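PDB 2Q18: 2-dehydro-3-deoxy-D-arabinonate dehydratase from Sulfolobus solfataricus, which catalyses the dehydration of 2-dehydro-3-deoxy-D-arabinonate to 2,5-dioxopentanoate, a step in the pentose oxidation pathway that leads from D-arabinonate to 2-oxoglutarate. Local coordinates for residues K118-C124 with K182-C188; S137-E143 with D163-D169; I71-W77 with I246-L252; V125-E129 with T281-P285. All blocks are in the same frame, centred on the assembly; numbering follows the deposited sequence.

Interaction 1. Residues K118-C124 with K182-C188. With PO4 (phosphate ion), chain B.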
# COMPACT_ATOMS: atom_id res chain seq x y z
N LYS A 118 14.37 22.13 -13.03
CA LYS A 118 13.53 23.24 -12.57
C LYS A 118 12.83 22.96 -11.23
O LYS A 118 12.92 23.78 -10.31
CB LYS A 118 12.51 23.63 -13.65
CG LYS A 118 11.45 24.66 -13.21
CD LYS A 118 12.08 25.98 -12.75
CE LYS A 118 11.02 26.89 -12.14
NZ LYS A 118 11.61 28.19 -11.67
N ALA A 119 12.14 21.83 -11.13
CA ALA A 119 11.36 21.55 -9.94
C ALA A 119 11.05 20.08 -9.72
O ALA A 119 11.01 19.28 -10.66
CB ALA A 119 10.04 22.37 -9.96
N THR A 120 10.85 19.74 -8.45
CA THR A 120 10.18 18.51 -8.04
C THR A 120 8.68 18.85 -7.94
O THR A 120 8.33 20.04 -7.90
CB THR A 120 10.70 18.05 -6.67
OG1 THR A 120 10.65 19.15 -5.75
CG2 THR A 120 12.15 17.56 -6.80
N PRO A 121 7.79 17.83 -7.93
CA PRO A 121 6.35 18.11 -7.90
C PRO A 121 5.87 18.98 -6.72
O PRO A 121 4.96 19.79 -6.89
CB PRO A 121 5.70 16.71 -7.85
CG PRO A 121 6.81 15.77 -7.43
CD PRO A 121 8.07 16.38 -7.96
N ASN A 122 6.49 18.82 -5.55
CA ASN A 122 6.12 19.58 -4.36
C ASN A 122 6.54 21.06 -4.42
O ASN A 122 6.07 21.87 -3.62
CB ASN A 122 6.68 18.93 -3.10
CG ASN A 122 8.20 18.93 -3.06
OD1 ASN A 122 8.85 18.45 -3.99
ND2 ASN A 122 8.77 19.47 -1.99
N ARG A 123 7.44 21.40 -5.34
CA ARG A 123 7.85 22.79 -5.55
C ARG A 123 7.00 23.48 -6.61
O ARG A 123 7.16 24.67 -6.87
CB ARG A 123 9.34 22.87 -5.92
CG ARG A 123 10.30 22.54 -4.77
CD ARG A 123 11.75 22.67 -5.22
NE ARG A 123 12.72 22.44 -4.15
CZ ARG A 123 13.21 21.25 -3.81
NH1 ARG A 123 12.83 20.16 -4.45
NH2 ARG A 123 14.09 21.15 -2.81
N CYS A 124 6.08 22.73 -7.23
CA CYS A 124 5.17 23.27 -8.23
C CYS A 124 3.81 23.60 -7.63
O CYS A 124 3.39 22.98 -6.65
CB CYS A 124 4.97 22.28 -9.37
SG CYS A 124 6.47 21.79 -10.23
N LYS A 182 16.19 29.43 -9.53
CA LYS A 182 15.18 28.64 -10.25
C LYS A 182 14.41 27.63 -9.39
O LYS A 182 13.26 27.33 -9.69
CB LYS A 182 15.83 27.87 -11.41
CG LYS A 182 16.32 28.73 -12.57
CD LYS A 182 15.19 29.13 -13.49
CE LYS A 182 15.73 29.88 -14.70
NZ LYS A 182 14.61 30.31 -15.58
N ILE A 183 15.06 27.11 -8.34
CA ILE A 183 14.53 25.96 -7.59
C ILE A 183 14.25 26.31 -6.13
O ILE A 183 15.18 26.50 -5.34
CB ILE A 183 15.48 24.71 -7.65
CG1 ILE A 183 15.99 24.47 -9.08
CG2 ILE A 183 14.78 23.46 -7.10
CD1 ILE A 183 17.19 23.50 -9.16
N TYR A 184 12.97 26.38 -5.78
CA TYR A 184 12.52 26.72 -4.43
C TYR A 184 11.01 26.52 -4.33
O TYR A 184 10.35 26.28 -5.34
CB TYR A 184 12.92 28.17 -4.07
CG TYR A 184 12.39 29.22 -5.03
CD1 TYR A 184 11.17 29.84 -4.79
CD2 TYR A 184 13.11 29.59 -6.16
CE1 TYR A 184 10.66 30.80 -5.67
CE2 TYR A 184 12.62 30.55 -7.05
CZ TYR A 184 11.39 31.15 -6.79
OH TYR A 184 10.89 32.11 -7.64
N ALA A 185 10.45 26.59 -3.12
CA ALA A 185 9.01 26.38 -2.93
C ALA A 185 8.22 27.44 -3.70
O ALA A 185 8.43 28.63 -3.51
CB ALA A 185 8.64 26.41 -1.45
N GLY A 186 7.34 26.98 -4.59
CA GLY A 186 6.53 27.87 -5.41
C GLY A 186 7.26 28.51 -6.59
O GLY A 186 6.83 29.55 -7.09
N CYS A 187 8.35 27.88 -7.04
CA CYS A 187 9.17 28.42 -8.13
C CYS A 187 8.55 28.17 -9.50
O CYS A 187 9.06 28.65 -10.53
CB CYS A 187 10.57 27.81 -8.09
SG CYS A 187 10.59 26.02 -8.47
N CYS A 188 7.46 27.41 -9.52
CA CYS A 188 6.95 26.85 -10.75
C CYS A 188 5.43 26.67 -10.70
O CYS A 188 4.90 26.18 -9.71
CB CYS A 188 7.62 25.48 -10.95
SG CYS A 188 7.21 24.69 -12.46
P PO4 B . 17.75 30.88 -18.29
O1 PO4 B . 16.46 31.35 -17.66
O2 PO4 B . 18.35 29.79 -17.44
O3 PO4 B . 17.44 30.37 -19.67
O4 PO4 B . 18.73 32.02 -18.39
O HOH W 1 5.83 24.57 -3.42
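The apolar centre is small and rich in sulfur. C124 SG meets C188 SG at 3.7 Å, a van der Waals contact. A119 CB packs 4.0 Å from C187 SG and 4.1 Å from C188 CB. I183 CG2 lies over one face of the R123 guanidinium and 3.7 Å from R123 CD. K118 and A119 both face V76 and form a classic beta bulge at the end of strand 114-119. A type II turn from Y184 to C187 faces the 3-10 segment 121-123, with G186 at positive phi. R123 O takes weak hydrogen bonds from G186 N (3.3 Å) and C187 N (3.4 Å). At the polar edge, K118 NZ donates to K182 O (2.7 Å) and C187 O (2.8 Å), and it also forms a salt bridge with D164. K182 binds substrate. Its NZ pairs with D164 and E143. K182 NZ also donates to O1 of a phosphate ion (3.0 Å), probably from the crystallisation liquor. R123 reaches N244 and E75 of the second subunit.

Interaction 2. Residues S137-E143 with D163-D169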
# COMPACT_ATOMS: atom_id res chain seq x y z
N SER A 137 15.40 37.75 -2.96
CA SER A 137 15.38 38.29 -4.31
C SER A 137 14.69 39.64 -4.34
O SER A 137 13.63 39.82 -3.74
CB SER A 137 14.68 37.33 -5.28
OG SER A 137 14.60 37.90 -6.57
N GLU A 138 15.29 40.59 -5.05
CA GLU A 138 14.72 41.93 -5.24
C GLU A 138 14.29 42.14 -6.68
O GLU A 138 13.87 43.24 -7.05
CB GLU A 138 15.72 43.01 -4.80
CG GLU A 138 15.80 43.24 -3.29
CD GLU A 138 16.62 42.19 -2.54
OE1 GLU A 138 17.75 41.88 -2.99
OE2 GLU A 138 16.14 41.68 -1.50
N TRP A 139 14.41 41.09 -7.50
CA TRP A 139 13.97 41.15 -8.90
C TRP A 139 13.61 39.77 -9.45
O TRP A 139 14.42 39.09 -10.09
CB TRP A 139 15.02 41.86 -9.78
CG TRP A 139 14.61 42.00 -11.21
CD1 TRP A 139 13.37 42.32 -11.68
CD2 TRP A 139 15.45 41.84 -12.37
NE1 TRP A 139 13.38 42.36 -13.06
CE2 TRP A 139 14.64 42.07 -13.50
CE3 TRP A 139 16.80 41.53 -12.55
CZ2 TRP A 139 15.14 41.99 -14.81
CZ3 TRP A 139 17.30 41.46 -13.85
CH2 TRP A 139 16.47 41.68 -14.96
N THR A 140 12.36 39.36 -9.20
CA THR A 140 11.84 38.09 -9.68
C THR A 140 10.83 38.32 -10.78
O THR A 140 9.90 39.12 -10.63
CB THR A 140 11.21 37.28 -8.52
OG1 THR A 140 12.25 36.84 -7.63
CG2 THR A 140 10.46 36.06 -9.03
N LEU A 141 11.01 37.62 -11.90
CA LEU A 141 10.10 37.71 -13.02
C LEU A 141 9.42 36.37 -13.31
O LEU A 141 10.02 35.32 -13.10
CB LEU A 141 10.83 38.18 -14.28
CG LEU A 141 11.39 39.61 -14.30
CD1 LEU A 141 12.06 39.87 -15.65
CD2 LEU A 141 10.30 40.64 -14.03
N PRO A 142 8.16 36.42 -13.78
CA PRO A 142 7.57 35.21 -14.33
C PRO A 142 8.11 35.01 -15.74
O PRO A 142 8.39 35.98 -16.45
CB PRO A 142 6.07 35.54 -14.38
CG PRO A 142 6.02 37.03 -14.54
CD PRO A 142 7.23 37.57 -13.83
N GLU A 143 8.28 33.75 -16.14
CA GLU A 143 8.68 33.44 -17.50
C GLU A 143 7.61 32.54 -18.12
O GLU A 143 7.52 31.35 -17.80
CB GLU A 143 10.08 32.81 -17.53
CG GLU A 143 11.15 33.71 -16.88
CD GLU A 143 12.58 33.19 -17.04
OE1 GLU A 143 13.51 33.94 -16.69
OE2 GLU A 143 12.77 32.04 -17.50
N ASP A 163 4.76 28.58 -15.84
CA ASP A 163 5.46 29.78 -15.40
C ASP A 163 6.76 29.33 -14.74
O ASP A 163 6.74 28.75 -13.66
CB ASP A 163 4.59 30.56 -14.42
CG ASP A 163 5.20 31.91 -14.01
OD1 ASP A 163 6.36 32.20 -14.37
OD2 ASP A 163 4.49 32.68 -13.32
N ASP A 164 7.88 29.61 -15.40
CA ASP A 164 9.20 29.38 -14.82
C ASP A 164 9.58 30.62 -14.01
O ASP A 164 10.22 31.54 -14.52
CB ASP A 164 10.23 29.09 -15.94
CG ASP A 164 11.66 28.93 -15.42
OD1 ASP A 164 11.90 29.00 -14.19
OD2 ASP A 164 12.57 28.73 -16.25
N VAL A 165 9.18 30.64 -12.74
CA VAL A 165 9.41 31.79 -11.87
C VAL A 165 10.90 31.89 -11.55
O VAL A 165 11.50 30.94 -11.03
CB VAL A 165 8.56 31.72 -10.57
CG1 VAL A 165 8.64 33.03 -9.80
CG2 VAL A 165 7.09 31.39 -10.89
N SER A 166 11.49 33.04 -11.86
CA SER A 166 12.95 33.19 -11.87
C SER A 166 13.44 34.41 -11.10
O SER A 166 13.04 35.54 -11.40
CB SER A 166 13.45 33.25 -13.31
OG SER A 166 12.92 32.20 -14.09
N ALA A 167 14.32 34.18 -10.13
CA ALA A 167 14.99 35.27 -9.41
C ALA A 167 16.10 35.83 -10.30
O ALA A 167 17.28 35.50 -10.13
CB ALA A 167 15.52 34.79 -8.09
N ARG A 168 15.70 36.68 -11.24
CA ARG A 168 16.60 37.20 -12.27
C ARG A 168 17.82 37.95 -11.72
O ARG A 168 18.88 37.95 -12.36
CB ARG A 168 15.82 38.08 -13.25
CG ARG A 168 14.82 37.33 -14.14
CD ARG A 168 15.51 36.50 -15.23
NE ARG A 168 16.57 37.25 -15.91
CZ ARG A 168 16.37 38.16 -16.85
NH1 ARG A 168 15.14 38.45 -17.26
NH2 ARG A 168 17.40 38.79 -17.40
N ASP A 169 17.67 38.56 -10.55
CA ASP A 169 18.78 39.29 -9.93
C ASP A 169 19.89 38.35 -9.47
O ASP A 169 21.08 38.66 -9.63
CB ASP A 169 18.31 40.19 -8.78
CG ASP A 169 17.55 39.44 -7.70
OD1 ASP A 169 16.81 38.48 -8.03
OD2 ASP A 169 17.68 39.82 -6.52
O HOH W 2 19.69 40.15 -4.68
O HOH W 3 12.87 36.65 -17.55
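The two segments run antiparallel. L141 and S166 form a hydrogen-bonded pair, with L141 N to S166 O at 2.9 Å and S166 N to L141 O at 3.0 Å. D164 N donates to E143 O at 3.0 Å. Helix 168-173 starts just after A167, the centre of an inverse gamma turn. D169 binds the 137-143 segment: S137 OG donates to D169 OD1 (2.7 Å) and E138 N to D169 OD2 (2.9 Å). R168 CB makes a CH-pi contact over the face of W139, 3.7 Å from the centroid of its six-membered ring. D163 OD1 accepts from E143 N at 3.0 Å. A water links E143 OE1 and R168 NH1, 2.9 Å from each. E143 OE2 and D164 OD2 are 3.5 Å apart. K182 pairs with both carboxylates, and K118 also pairs with D164. The hairpin of strands 140-150 and 156-167 brings together two ligands of the magnesium site, E143 and D164, in this FAH-family enzyme; E145 is the third protein residue known to bind the metal.

Interaction 3. Residues I71-W77 with I246-L252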
# COMPACT_ATOMS: atom_id res chain seq x y z
N ILE A 71 -1.47 17.29 -13.02
CA ILE A 71 -0.71 16.07 -12.67
C ILE A 71 0.33 16.42 -11.62
O ILE A 71 0.61 17.60 -11.38
CB ILE A 71 0.03 15.41 -13.89
CG1 ILE A 71 1.10 16.35 -14.47
CG2 ILE A 71 -0.97 14.92 -14.96
CD1 ILE A 71 2.02 15.71 -15.51
N ASP A 72 0.91 15.40 -11.00
CA ASP A 72 2.13 15.54 -10.22
C ASP A 72 3.30 15.12 -11.11
O ASP A 72 3.55 13.93 -11.28
CB ASP A 72 2.07 14.67 -8.96
CG ASP A 72 0.93 15.05 -8.02
OD1 ASP A 72 0.79 16.25 -7.70
OD2 ASP A 72 0.17 14.15 -7.59
N PRO A 73 4.01 16.11 -11.70
CA PRO A 73 5.12 15.74 -12.60
C PRO A 73 6.32 15.28 -11.77
O PRO A 73 6.83 16.04 -10.95
CB PRO A 73 5.42 17.05 -13.33
CG PRO A 73 5.02 18.13 -12.36
CD PRO A 73 3.88 17.57 -11.54
N PRO A 74 6.78 14.03 -11.98
CA PRO A 74 7.86 13.54 -11.12
C PRO A 74 9.11 14.41 -11.23
O PRO A 74 9.82 14.57 -10.24
CB PRO A 74 8.11 12.12 -11.64
CG PRO A 74 6.83 11.74 -12.34
CD PRO A 74 6.35 13.02 -12.96
N GLU A 75 9.35 14.97 -12.41
CA GLU A 75 10.46 15.90 -12.62
C GLU A 75 10.01 17.04 -13.51
O GLU A 75 9.18 16.84 -14.40
CB GLU A 75 11.67 15.19 -13.25
CG GLU A 75 12.26 14.09 -12.38
CD GLU A 75 13.48 13.40 -13.00
OE1 GLU A 75 13.99 13.86 -14.05
OE2 GLU A 75 13.93 12.40 -12.40
N VAL A 76 10.54 18.23 -13.25
CA VAL A 76 10.33 19.36 -14.14
C VAL A 76 11.69 19.91 -14.58
O VAL A 76 12.55 20.20 -13.75
CB VAL A 76 9.49 20.50 -13.50
CG1 VAL A 76 9.24 21.61 -14.51
CG2 VAL A 76 8.15 19.96 -12.99
N TRP A 77 11.86 20.02 -15.89
CA TRP A 77 13.08 20.54 -16.47
C TRP A 77 12.75 21.74 -17.35
O TRP A 77 11.62 21.89 -17.83
CB TRP A 77 13.76 19.46 -17.33
CG TRP A 77 14.34 18.31 -16.55
CD1 TRP A 77 13.65 17.26 -15.99
CD2 TRP A 77 15.72 18.08 -16.25
NE1 TRP A 77 14.52 16.39 -15.37
CE2 TRP A 77 15.80 16.87 -15.52
CE3 TRP A 77 16.91 18.76 -16.55
CZ2 TRP A 77 17.01 16.34 -15.07
CZ3 TRP A 77 18.12 18.24 -16.10
CH2 TRP A 77 18.16 17.04 -15.37
N ILE A 246 14.22 9.88 -17.77
CA ILE A 246 13.16 10.68 -17.17
C ILE A 246 11.92 9.82 -16.96
O ILE A 246 11.64 8.94 -17.78
CB ILE A 246 12.83 11.95 -18.02
CG1 ILE A 246 12.49 11.57 -19.46
CG2 ILE A 246 14.01 12.94 -17.97
CD1 ILE A 246 11.66 12.60 -20.21
N PRO A 247 11.20 10.03 -15.85
CA PRO A 247 9.97 9.27 -15.62
C PRO A 247 8.80 9.74 -16.47
O PRO A 247 8.82 10.87 -16.98
CB PRO A 247 9.69 9.51 -14.13
CG PRO A 247 10.37 10.79 -13.81
CD PRO A 247 11.53 10.93 -14.73
N ASP A 248 7.79 8.88 -16.63
CA ASP A 248 6.55 9.25 -17.30
C ASP A 248 5.90 10.43 -16.57
O ASP A 248 5.85 10.44 -15.34
CB ASP A 248 5.57 8.08 -17.34
CG ASP A 248 6.10 6.89 -18.13
OD1 ASP A 248 6.78 7.09 -19.16
OD2 ASP A 248 5.82 5.75 -17.71
N GLY A 249 5.43 11.42 -17.33
CA GLY A 249 4.80 12.61 -16.74
C GLY A 249 5.76 13.74 -16.47
O GLY A 249 5.37 14.78 -15.92
N THR A 250 7.03 13.55 -16.83
CA THR A 250 8.03 14.61 -16.76
C THR A 250 7.56 15.81 -17.58
O THR A 250 7.02 15.64 -18.69
CB THR A 250 9.41 14.15 -17.28
OG1 THR A 250 9.94 13.15 -16.40
CG2 THR A 250 10.41 15.30 -17.36
N ILE A 251 7.76 17.01 -17.05
CA ILE A 251 7.45 18.22 -17.81
C ILE A 251 8.72 18.93 -18.23
O ILE A 251 9.63 19.15 -17.42
CB ILE A 251 6.50 19.18 -17.03
CG1 ILE A 251 5.12 18.52 -16.85
CG2 ILE A 251 6.36 20.51 -17.77
CD1 ILE A 251 4.16 19.32 -15.97
N LEU A 252 8.78 19.28 -19.51
CA LEU A 252 9.84 20.13 -20.03
C LEU A 252 9.24 21.45 -20.49
O LEU A 252 8.36 21.48 -21.36
CB LEU A 252 10.58 19.45 -21.19
CG LEU A 252 11.58 20.31 -21.99
CD1 LEU A 252 12.80 20.71 -21.16
CD2 LEU A 252 12.01 19.59 -23.25
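Two backbone hydrogen bonds hold the segments together. W77 N donates to I251 O at 2.8 Å, and I251 N donates to E75 O at 3.0 Å. Both are nearly straight. They set strands 76-80 and 250-253 parallel, with V76 opposite I251 and W77 opposite L252. Several CA-H...O contacts lie alongside, such as L252 CA to W77 O at 3.3 Å. Within 71-77, W77 NE1 donates to E75 OE1 at 2.9 Å. The other carboxylate oxygen of E75 forms a salt bridge with R123 of the second subunit.

Leading into its strand, the 246-252 segment makes a type II turn from P247 to T250. It is closed by T250 N to P247 O at 3.2 Å, and T250 OG1 donates to P247 O at 2.6 Å. G249 and T250 both face L150 in a G1 beta bulge. The backbone angles of G249 call for glycine, and a CB there would crowd P74.

At the turn, P74 CB touches P247 CG at 3.4 Å. P73 CB and I71 CD1 lie 3.7 Å and 4.2 Å from I251 CD1. Further along, between the paired strands, W77 CB meets L252 CD1 at 4.1 Å. Main-chain bonds therefore fix the register, while the prolines and aliphatic side chains pack around and ahead of the paired strands; the carboxylate of E75 serves both the W77 indole and the second subunit.

Interaction 4. Residues V125-E129 with T281-P285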
# COMPACT_ATOMS: atom_id res chain seq x y z
N VAL A 125 3.13 24.57 -8.23
CA VAL A 125 1.75 24.92 -7.87
C VAL A 125 0.91 24.94 -9.13
O VAL A 125 1.44 24.86 -10.24
CB VAL A 125 1.66 26.28 -7.11
CG1 VAL A 125 2.58 26.29 -5.89
CG2 VAL A 125 1.97 27.45 -8.03
N GLY A 126 -0.41 25.03 -8.95
CA GLY A 126 -1.33 25.03 -10.08
C GLY A 126 -2.15 26.30 -10.19
O GLY A 126 -1.91 27.29 -9.49
N HIS A 127 -3.11 26.27 -11.11
CA HIS A 127 -4.07 27.34 -11.33
C HIS A 127 -4.73 27.76 -10.01
O HIS A 127 -5.25 26.92 -9.27
CB HIS A 127 -5.12 26.87 -12.34
CG HIS A 127 -6.03 27.95 -12.84
ND1 HIS A 127 -5.57 29.03 -13.55
CD2 HIS A 127 -7.37 28.08 -12.76
CE1 HIS A 127 -6.60 29.80 -13.87
NE2 HIS A 127 -7.70 29.24 -13.41
N GLY A 128 -4.68 29.06 -9.72
CA GLY A 128 -5.35 29.61 -8.54
C GLY A 128 -4.54 29.52 -7.25
O GLY A 128 -4.98 30.01 -6.21
N GLU A 129 -3.37 28.91 -7.33
CA GLU A 129 -2.49 28.77 -6.16
C GLU A 129 -1.36 29.78 -6.29
O GLU A 129 -1.09 30.27 -7.38
CB GLU A 129 -1.96 27.33 -6.05
CG GLU A 129 -3.08 26.28 -6.10
CD GLU A 129 -2.58 24.83 -6.12
OE1 GLU A 129 -1.40 24.60 -6.47
OE2 GLU A 129 -3.39 23.93 -5.79
N THR A 281 -5.88 29.96 -19.79
CA THR A 281 -5.19 30.99 -19.03
C THR A 281 -4.86 30.47 -17.64
O THR A 281 -5.75 30.07 -16.89
CB THR A 281 -6.04 32.29 -18.93
OG1 THR A 281 -6.29 32.80 -20.25
CG2 THR A 281 -5.31 33.36 -18.12
N LEU A 282 -3.57 30.47 -17.32
CA LEU A 282 -3.08 30.09 -16.01
C LEU A 282 -2.98 31.34 -15.13
O LEU A 282 -2.32 32.31 -15.52
CB LEU A 282 -1.71 29.41 -16.13
CG LEU A 282 -0.96 29.05 -14.84
CD1 LEU A 282 -1.65 27.90 -14.10
CD2 LEU A 282 0.49 28.68 -15.15
N ILE A 283 -3.61 31.30 -13.96
CA ILE A 283 -3.66 32.46 -13.07
C ILE A 283 -3.13 32.11 -11.69
O ILE A 283 -3.64 31.21 -11.02
CB ILE A 283 -5.12 33.02 -12.96
CG1 ILE A 283 -5.65 33.44 -14.33
CG2 ILE A 283 -5.17 34.18 -11.96
CD1 ILE A 283 -7.17 33.60 -14.40
N THR A 284 -2.11 32.84 -11.25
CA THR A 284 -1.52 32.60 -9.94
C THR A 284 -1.24 33.91 -9.18
O THR A 284 -0.54 34.79 -9.70
CB THR A 284 -0.19 31.80 -10.03
OG1 THR A 284 0.78 32.56 -10.75
CG2 THR A 284 -0.39 30.44 -10.71
N PRO A 285 -1.79 34.04 -7.96
CA PRO A 285 -1.34 35.12 -7.07
C PRO A 285 0.11 34.92 -6.65
O PRO A 285 0.66 33.82 -6.79
CB PRO A 285 -2.28 35.00 -5.86
CG PRO A 285 -2.81 33.60 -5.91
CD PRO A 285 -2.85 33.21 -7.35
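H127 has the most surface covered here. Its ring presents an edge to strand 280-288, and H127 ND1 accepts a hydrogen bond from I283 N at 3.0 Å. That ND1 is therefore unprotonated. The other ring nitrogen, NE2, hydrogen-bonds to the backbone oxygen of L57. A histidine side chain thus takes the place of a backbone acceptor beside the strand. H127 CE1 also lies 3.7 Å from I283 CB, and H127 CB lies 4.0 Å from L282 CD1.

The loop itself is a type II beta turn from G126 to E129, closed by E129 N to G126 O at 3.1 Å. G128 takes the third position with positive phi, the usual place for glycine in this turn. The turn joins strand 124-125 of the large mixed sheet to strand 131-133, which pairs in parallel with 280-288 in the five-stranded sheet.

E129 is the next most covered. E129 O lies 3.2 Å from T284 CB and 3.4 Å from P285 CD. Its CA-to-CB bond points away from the strand. E129 OE1 accepts from G126 N at 2.7 Å, and OE2 forms a salt bridge with R66.

I283 is covered nearly as much as E129. I283 N binds the histidine, and I283 O accepts from G128 N at 2.7 Å. T284 CG2 lies 3.7 Å from G126 O.

In the fold
Interactions 1 and 2 meet at the active site. K182 NZ lies 2.7 Å from D164 OD2, and K118 NZ lies 2.7 Å from D164 OD1, so the substrate-binding lysine adjoins a magnesium ligand. Interaction 3 is one strand away: K118 N is 2.7 Å from V76 O, and A119 O is 2.8 Å from V76 N. Its centre is about 12 Å from that of interaction 1, and both touch the second subunit. Interactions 1 and 4 cross along the chain, their segments alternating, and C188 O and V125 N, 2.8 Å apart, join them. Interactions 2 and 3 share the large sheet, but their centres are about 22 Å apart.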